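Local atomic coordinates of glycosyl transferase (Staphylococcus aureus, PDB entry 5TZJ), a protein that belongs to glycosyl transferase family 2, includes a TarS-type linker region, and is modelled with bound uridine-diphosphate-N-acetylglucosamine. Residues 138-142 / 143-147; 214-217 / 218-222; 283-287 / 288-292. All blocks are in the same frame, centred on the assembly; numbering follows the deposited sequence.

Contact 1. Residues 138-142 / 143-147; sequences PEVTL and LNSRI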
loop_
_atom_site.group_PDB
_atom_site.type_symbol
_atom_site.label_atom_id
_atom_site.label_comp_id
_atom_site.label_asym_id
_atom_site.label_seq_id
_atom_site.Cartn_x
_atom_site.Cartn_y
_atom_site.Cartn_z
ATOM N N PRO A 138 -4.200 -1.826 -20.640
ATOM C CA PRO A 138 -3.185 -2.890 -20.752
ATOM C C PRO A 138 -1.816 -2.475 -20.245
ATOM O O PRO A 138 -1.037 -3.328 -19.812
ATOM C CB PRO A 138 -3.149 -3.188 -22.260
ATOM C CG PRO A 138 -4.360 -2.514 -22.824
ATOM C CD PRO A 138 -4.655 -1.356 -21.955
ATOM N N GLU A 139 -1.492 -1.193 -20.282
ATOM C CA GLU A 139 -0.158 -0.746 -19.907
ATOM C C GLU A 139 -0.302 0.595 -19.218
ATOM O O GLU A 139 -0.874 1.513 -19.802
ATOM C CB GLU A 139 0.756 -0.626 -21.131
ATOM C CG GLU A 139 2.177 -0.207 -20.775
ATOM C CD GLU A 139 3.214 -0.968 -21.579
ATOM O OE1 GLU A 139 3.487 -0.566 -22.725
ATOM O OE2 GLU A 139 3.744 -1.984 -21.059
ATOM N N VAL A 140 0.194 0.688 -17.983
ATOM C CA VAL A 140 0.247 1.943 -17.238
ATOM C C VAL A 140 1.611 2.048 -16.571
ATOM O O VAL A 140 2.315 1.050 -16.365
ATOM C CB VAL A 140 -0.864 2.055 -16.158
ATOM C CG1 VAL A 140 -2.237 2.006 -16.790
ATOM C CG2 VAL A 140 -0.697 0.921 -15.116
ATOM N N THR A 141 1.962 3.276 -16.184
ATOM C CA THR A 141 3.236 3.547 -15.534
ATOM C C THR A 141 3.021 4.301 -14.227
ATOM O O THR A 141 1.945 4.848 -13.951
ATOM C CB THR A 141 4.196 4.357 -16.433
ATOM O OG1 THR A 141 3.884 5.753 -16.339
ATOM C CG2 THR A 141 4.060 3.933 -17.910
ATOM N N LEU A 142 4.080 4.299 -13.417
ATOM C CA LEU A 142 4.083 5.042 -12.170
ATOM C C LEU A 142 3.870 6.520 -12.396
ATOM O O LEU A 142 3.347 7.197 -11.511
ATOM C CB LEU A 142 5.403 4.830 -11.433
ATOM C CG LEU A 142 5.558 3.539 -10.638
ATOM C CD1 LEU A 142 7.016 3.341 -10.176
ATOM C CD2 LEU A 142 4.602 3.540 -9.438
ATOM N N LEU A 143 4.235 7.035 -13.573
ATOM C CA LEU A 143 4.155 8.464 -13.831
ATOM C C LEU A 143 2.997 8.855 -14.734
ATOM O O LEU A 143 2.763 10.052 -14.915
ATOM C CB LEU A 143 5.467 8.975 -14.447
ATOM C CG LEU A 143 6.749 8.855 -13.620
ATOM C CD1 LEU A 143 7.940 9.363 -14.439
ATOM C CD2 LEU A 143 6.599 9.611 -12.306
ATOM N N ASN A 144 2.270 7.918 -15.340
ATOM C CA ASN A 144 1.177 8.385 -16.190
ATOM C C ASN A 144 -0.170 7.902 -15.682
ATOM O O ASN A 144 -1.167 7.966 -16.401
ATOM C CB ASN A 144 1.395 8.014 -17.663
ATOM C CG ASN A 144 1.197 6.522 -17.958
ATOM O OD1 ASN A 144 0.714 5.727 -17.121
ATOM N ND2 ASN A 144 1.560 6.137 -19.182
ATOM N N SER A 145 -0.211 7.419 -14.445
ATOM C CA SER A 145 -1.435 6.887 -13.881
ATOM C C SER A 145 -1.379 7.138 -12.384
ATOM O O SER A 145 -0.361 7.589 -11.855
ATOM C CB SER A 145 -1.570 5.390 -14.171
ATOM O OG SER A 145 -0.652 4.662 -13.316
ATOM N N ARG A 146 -2.468 6.812 -11.693
ATOM C CA ARG A 146 -2.518 6.965 -10.246
ATOM C C ARG A 146 -2.242 5.644 -9.517
ATOM O O ARG A 146 -2.717 5.468 -8.396
ATOM C CB ARG A 146 -3.881 7.503 -9.808
ATOM C CG ARG A 146 -4.449 8.601 -10.669
ATOM C CD ARG A 146 -4.331 9.941 -9.953
ATOM N NE ARG A 146 -4.911 9.865 -8.621
ATOM C CZ ARG A 146 -4.666 10.751 -7.672
ATOM N NH1 ARG A 146 -3.885 11.786 -7.946
ATOM N NH2 ARG A 146 -5.195 10.607 -6.465
ATOM N N ILE A 147 -1.501 4.709 -10.115
ATOM C CA ILE A 147 -1.305 3.432 -9.408
ATOM C C ILE A 147 -0.578 3.636 -8.086
ATOM O O ILE A 147 -0.735 2.840 -7.159
ATOM C CB ILE A 147 -0.559 2.409 -10.267
ATOM C CG1 ILE A 147 0.792 2.979 -10.721
ATOM C CG2 ILE A 147 -1.444 1.963 -11.442
ATOM C CD1 ILE A 147 1.717 1.909 -11.338
HETATM O O HOH W 1 1.722 3.260 -20.548
HETATM O O HOH W 2 1.136 6.722 -9.970
#

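Contact 2. Residues 214-217 / 218-222; sequences AYVS and PEDFY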
loop_
_atom_site.group_PDB
_atom_site.type_symbol
_atom_site.label_atom_id
_atom_site.label_comp_id
_atom_site.label_asym_id
_atom_site.label_seq_id
_atom_site.Cartn_x
_atom_site.Cartn_y
_atom_site.Cartn_z
ATOM N N ALA A 214 -4.187 -0.569 13.742
ATOM C CA ALA A 214 -3.452 -0.989 14.934
ATOM C C ALA A 214 -2.245 -0.070 15.176
ATOM O O ALA A 214 -1.781 0.626 14.274
ATOM C CB ALA A 214 -2.996 -2.447 14.791
ATOM N N TYR A 215 -1.729 -0.066 16.408
ATOM C CA TYR A 215 -0.630 0.850 16.707
ATOM C C TYR A 215 0.670 0.359 16.077
ATOM O O TYR A 215 1.018 -0.822 16.177
ATOM C CB TYR A 215 -0.433 1.030 18.213
ATOM C CG TYR A 215 0.766 1.921 18.559
ATOM C CD1 TYR A 215 0.699 3.305 18.412
ATOM C CD2 TYR A 215 1.969 1.370 19.022
ATOM C CE1 TYR A 215 1.789 4.113 18.712
ATOM C CE2 TYR A 215 3.072 2.179 19.329
ATOM C CZ TYR A 215 2.972 3.543 19.165
ATOM O OH TYR A 215 4.047 4.353 19.467
ATOM N N VAL A 216 1.369 1.264 15.397
ATOM C CA VAL A 216 2.759 1.084 14.991
ATOM C C VAL A 216 3.494 2.368 15.357
ATOM O O VAL A 216 3.015 3.467 15.054
ATOM C CB VAL A 216 2.886 0.772 13.488
ATOM C CG1 VAL A 216 2.064 1.743 12.678
ATOM C CG2 VAL A 216 4.327 0.845 13.045
ATOM N N SER A 217 4.633 2.234 16.030
ATOM C CA SER A 217 5.351 3.412 16.476
ATOM C C SER A 217 5.749 4.280 15.284
ATOM O O SER A 217 5.876 3.792 14.151
ATOM C CB SER A 217 6.605 3.017 17.253
ATOM O OG SER A 217 7.517 2.443 16.334
ATOM N N PRO A 218 5.926 5.579 15.500
ATOM C CA PRO A 218 6.403 6.422 14.385
ATOM C C PRO A 218 7.712 5.895 13.848
ATOM O O PRO A 218 7.964 5.931 12.640
ATOM C CB PRO A 218 6.576 7.816 15.032
ATOM C CG PRO A 218 5.813 7.777 16.283
ATOM C CD PRO A 218 5.718 6.337 16.746
ATOM N N GLU A 219 8.546 5.354 14.737
ATOM C CA GLU A 219 9.823 4.803 14.315
ATOM C C GLU A 219 9.625 3.679 13.287
ATOM O O GLU A 219 10.272 3.665 12.235
ATOM C CB GLU A 219 10.588 4.302 15.547
ATOM C CG GLU A 219 10.970 5.427 16.563
ATOM C CD GLU A 219 9.810 5.903 17.482
ATOM O OE1 GLU A 219 8.724 5.267 17.529
ATOM O OE2 GLU A 219 10.007 6.935 18.182
ATOM N N ASP A 220 8.758 2.713 13.589
ATOM C CA ASP A 220 8.569 1.604 12.643
ATOM C C ASP A 220 7.883 2.083 11.367
ATOM O O ASP A 220 8.258 1.679 10.263
ATOM C CB ASP A 220 7.757 0.477 13.291
ATOM C CG ASP A 220 8.509 -0.204 14.379
ATOM O OD1 ASP A 220 9.750 -0.133 14.358
ATOM O OD2 ASP A 220 7.884 -0.806 15.253
ATOM N N PHE A 221 6.861 2.940 11.499
ATOM C CA PHE A 221 6.143 3.409 10.322
ATOM C C PHE A 221 7.074 4.122 9.360
ATOM O O PHE A 221 7.071 3.843 8.152
ATOM C CB PHE A 221 5.000 4.352 10.732
ATOM C CG PHE A 221 4.268 4.949 9.568
ATOM C CD1 PHE A 221 3.416 4.161 8.802
ATOM C CD2 PHE A 221 4.440 6.290 9.223
ATOM C CE1 PHE A 221 2.723 4.693 7.702
ATOM C CE2 PHE A 221 3.747 6.837 8.148
ATOM C CZ PHE A 221 2.880 6.028 7.375
ATOM N N TYR A 222 7.867 5.079 9.874
ATOM C CA TYR A 222 8.661 5.922 8.990
ATOM C C TYR A 222 9.934 5.237 8.530
ATOM O O TYR A 222 10.521 5.668 7.541
ATOM C CB TYR A 222 9.019 7.255 9.701
ATOM C CG TYR A 222 7.827 8.209 9.778
ATOM C CD1 TYR A 222 7.290 8.780 8.620
ATOM C CD2 TYR A 222 7.216 8.502 11.002
ATOM C CE1 TYR A 222 6.170 9.618 8.687
ATOM C CE2 TYR A 222 6.095 9.380 11.061
ATOM C CZ TYR A 222 5.614 9.939 9.886
ATOM O OH TYR A 222 4.478 10.763 9.863
HETATM O O HOH W 3 5.825 -0.310 16.608
#

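Contact 3. Residues 283-287 / 288-292; sequences QAVPE and RVDAL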
loop_
_atom_site.group_PDB
_atom_site.type_symbol
_atom_site.label_atom_id
_atom_site.label_comp_id
_atom_site.label_asym_id
_atom_site.label_seq_id
_atom_site.Cartn_x
_atom_site.Cartn_y
_atom_site.Cartn_z
ATOM N N GLN A 283 15.150 12.783 5.284
ATOM C CA GLN A 283 16.573 12.967 5.032
ATOM C C GLN A 283 17.108 12.014 3.975
ATOM O O GLN A 283 18.157 12.280 3.369
ATOM C CB GLN A 283 17.361 12.855 6.351
ATOM C CG GLN A 283 17.306 14.208 7.105
ATOM C CD GLN A 283 17.892 14.199 8.516
ATOM O OE1 GLN A 283 18.586 13.275 8.923
ATOM N NE2 GLN A 283 17.593 15.247 9.275
ATOM N N ALA A 284 16.398 10.951 3.694
ATOM C CA ALA A 284 16.754 10.117 2.564
ATOM C C ALA A 284 16.293 10.693 1.227
ATOM O O ALA A 284 16.682 10.129 0.202
ATOM C CB ALA A 284 16.120 8.721 2.724
ATOM N N VAL A 285 15.451 11.729 1.236
ATOM C CA VAL A 285 14.951 12.374 0.021
ATOM C C VAL A 285 15.894 13.522 -0.333
ATOM O O VAL A 285 16.026 14.462 0.461
ATOM C CB VAL A 285 13.508 12.867 0.220
ATOM C CG1 VAL A 285 12.979 13.693 -1.004
ATOM C CG2 VAL A 285 12.552 11.670 0.538
ATOM N N PRO A 286 16.620 13.466 -1.445
ATOM C CA PRO A 286 17.477 14.612 -1.796
ATOM C C PRO A 286 16.627 15.867 -1.951
ATOM O O PRO A 286 15.549 15.825 -2.526
ATOM C CB PRO A 286 18.110 14.212 -3.139
ATOM C CG PRO A 286 18.003 12.689 -3.176
ATOM C CD PRO A 286 16.670 12.408 -2.460
ATOM N N GLU A 287 17.163 16.994 -1.461
ATOM C CA GLU A 287 16.440 18.264 -1.451
ATOM C C GLU A 287 15.985 18.707 -2.839
ATOM O O GLU A 287 14.974 19.402 -2.955
ATOM C CB GLU A 287 17.335 19.342 -0.835
ATOM C CG GLU A 287 16.656 20.646 -0.501
ATOM C CD GLU A 287 17.674 21.674 0.061
ATOM O OE1 GLU A 287 18.338 21.373 1.080
ATOM O OE2 GLU A 287 17.852 22.758 -0.555
ATOM N N ARG A 288 16.694 18.325 -3.900
ATOM C CA ARG A 288 16.251 18.736 -5.244
ATOM C C ARG A 288 14.874 18.187 -5.586
ATOM O O ARG A 288 14.202 18.722 -6.480
ATOM C CB ARG A 288 17.258 18.257 -6.295
ATOM C CG ARG A 288 17.352 16.662 -6.365
ATOM C CD ARG A 288 18.508 16.118 -7.212
ATOM N NE ARG A 288 18.169 14.712 -7.488
ATOM C CZ ARG A 288 18.800 13.648 -6.957
ATOM N NH1 ARG A 288 19.893 13.808 -6.183
ATOM N NH2 ARG A 288 18.358 12.407 -7.213
ATOM N N VAL A 289 14.431 17.136 -4.886
ATOM C CA VAL A 289 13.151 16.539 -5.203
ATOM C C VAL A 289 12.024 17.445 -4.747
ATOM O O VAL A 289 10.908 17.350 -5.271
ATOM C CB VAL A 289 13.041 15.139 -4.548
ATOM C CG1 VAL A 289 11.658 14.519 -4.793
ATOM C CG2 VAL A 289 14.166 14.237 -5.032
ATOM N N ASP A 290 12.291 18.320 -3.766
ATOM C CA ASP A 290 11.220 19.123 -3.181
ATOM C C ASP A 290 10.585 20.017 -4.231
ATOM O O ASP A 290 9.377 20.287 -4.180
ATOM C CB ASP A 290 11.768 19.990 -2.045
ATOM C CG ASP A 290 12.277 19.179 -0.838
ATOM O OD1 ASP A 290 12.355 17.921 -0.957
ATOM O OD2 ASP A 290 12.672 19.818 0.200
ATOM N N ALA A 291 11.382 20.446 -5.207
ATOM C CA ALA A 291 10.923 21.303 -6.300
ATOM C C ALA A 291 9.915 20.585 -7.172
ATOM O O ALA A 291 9.151 21.248 -7.899
ATOM C CB ALA A 291 12.123 21.762 -7.171
ATOM N N LEU A 292 9.859 19.260 -7.094
ATOM C CA LEU A 292 8.901 18.525 -7.913
ATOM C C LEU A 292 7.617 18.146 -7.193
ATOM O O LEU A 292 6.713 17.640 -7.863
ATOM C CB LEU A 292 9.506 17.217 -8.451
ATOM C CG LEU A 292 10.898 17.254 -9.075
ATOM C CD1 LEU A 292 11.316 15.799 -9.398
ATOM C CD2 LEU A 292 10.881 18.132 -10.283
HETATM O O HOH W 4 14.422 21.549 -4.500
#

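Contact 1. Residues 138-142 / 143-147
T141 OG1 accepts two backbone N-H groups, from L143 and N144, two and three residues further along the chain. L143 N donates to T141 OG1 over 3.1 Å, which defines an ST turn. N144 N lies 2.9 Å from T141 OG1, but that bond is weak because it is bent to 127° at the hydrogen. The backbone from T141 to N144 follows a type I beta turn, and N144 N adds a weak bond to T141 O. The turn follows the short strand 139-140, in the family 2 transferase region, whose V140 bonds through its backbone to I192 of strand 192-195. T141 can serve both N-H groups because OG1 lies between its own backbone N and carbonyl carbon (chi1 83°).

The N144 side chain folds back across that of T141 at about a right angle. N144 OD1 accepts from T141 N over 2.9 Å, with the donor 42° out of the amide plane. The same amide's ND2 donates to a water that is weakly bonded to E139 O. Two bonds thus help to fix the rotation of the amide.

S145 OG donates to T141 O over 2.7 Å, tilted from the carbonyl plane. It also accepts a weak bond from I147 N, so one hydroxyl links T141 O to I147 N.

I147 closes the apolar side with two branches. Its CG2 meets V140 CG2 at 3.9 Å. Its CD1 meets L142 CD2 at 3.8 Å. L142 also packs on I245 of helix 239-256 and on Y186 and L187 of helix 177-188. V140 and I147 both lie against I192.

A second water bridges two carbonyls, donating to L142 O at 2.7 Å and to S145 O at 2.6 Å.

Contact 2. Residues 214-217 / 218-222
Y215 brings its hydroxyl to the ring of P218, with Y215 OH 3.8 Å from P218 CD. The face of the tyrosine ring lies over S217 N, offset toward the ring's rim.

V216 comes next and covers the first turn of the helix from the side. Its CG2 points away from its own backbone N and sits 3.5 Å from D220 CB. The same methyl is 3.6 Å from F221 N. V216 O takes a weak bond from R258 NH1.

S217 is the N-cap of helix 218-233. With chi1 at 69°, OG turns toward the open end of the helix and accepts from D220 N over 3.0 Å. The bond is nearly straight, at 166°. S217 O starts the regular helical bonding, taking F221 N at 3.0 Å with an angle of 174°. The serine thus holds two N-H groups of the first turn. P218 follows at the first helical position, where its lack of an N-H costs no bond. E219 bends back at chi2, and its OE1 comes within 3.1 Å of S217 CB. A water accepts from S217 N at 2.9 Å and donates to D220 OD2. It takes the place of the direct bond of a capping box.

The helix start is wedged between its neighbours. P218 and Y222 pack on W274 of helix 271-282, and Y222 OH bonds T259 OG1. On another side, F221 touches A176 and makes a cation-pi contact with R258, while V216 touches L173.

Contact 3. Residues 283-287 / 288-292
R288 folds its guanidinium back against the ring of P286. The two lie in the TarS linker family region, in the loop between helices 271-282 and 298-305. P286 CB sits over one face of the group, 3.6 Å from R288 NH1 and shifted toward the rim. The side chain gets there by starting between its own backbone N and carbonyl carbon (chi1 64°) and then running extended to NE. Its polar end has a stronger partner elsewhere: R288 NE forms a salt bridge with D243 of helix 239-256. The aliphatic ring therefore packs against the flat of an ion-paired group.

V289 closes the first of two overlapping type I turns. V289 N donates to P286 O over 2.9 Å, at 163°, from above the carbonyl plane. Its side chain is buried. V289 CB meets V285 CG1 at 3.8 Å, and V289 CG2 meets P286 CD at 4.0 Å. V285 also rests on L250 and P286 on L233, which joins the bend to helices 239-256 and 218-233.

D290 closes the second turn, with D290 N bonded to E287 O over 3.0 Å. Its carboxylate swings back beside the first segment and approaches the E287 side chain. D290 OD2 forms a salt bridge with R305 NH2 of the neighbouring helix 298-305, and the E287 side chain touches R305 as well.

A291 N is weakly bonded to a water that donates to E287 O at 2.7 Å. L292 N then bonds V289 O at 2.8 Å, another three-residue step.

Bonds from residue i+3 to residue i thus shape the bend. The carboxylates of E287 and D290 stay apart, with E287 OE1 5.9 Å from D290 OD2. R305 probably eases the like charges, and the salt bridges of R288 and D290 tie the bend to two different helices.

Overall arrangement
The three contacts are local and lie in series along the chain. None touches another. The centres of contacts 1 and 2 are 29 Å apart, on opposite sides of the chain's centre. Contact 3 lies 22 Å from contact 1 and 23 Å from contact 2, centre to centre, with nearest atoms about 8 Å away in both cases. Two helices link contact 3 to the others. Helix 239-256 packs on L142 of contact 1 and V289 of contact 3. Helix 218-233 begins in contact 2 and reaches P286 of contact 3. Contact 2 is nearer the bound uridine-diphosphate-N-acetylglucosamine: the V216 side chain is about 9 Å from it, against about 14 Å for I147.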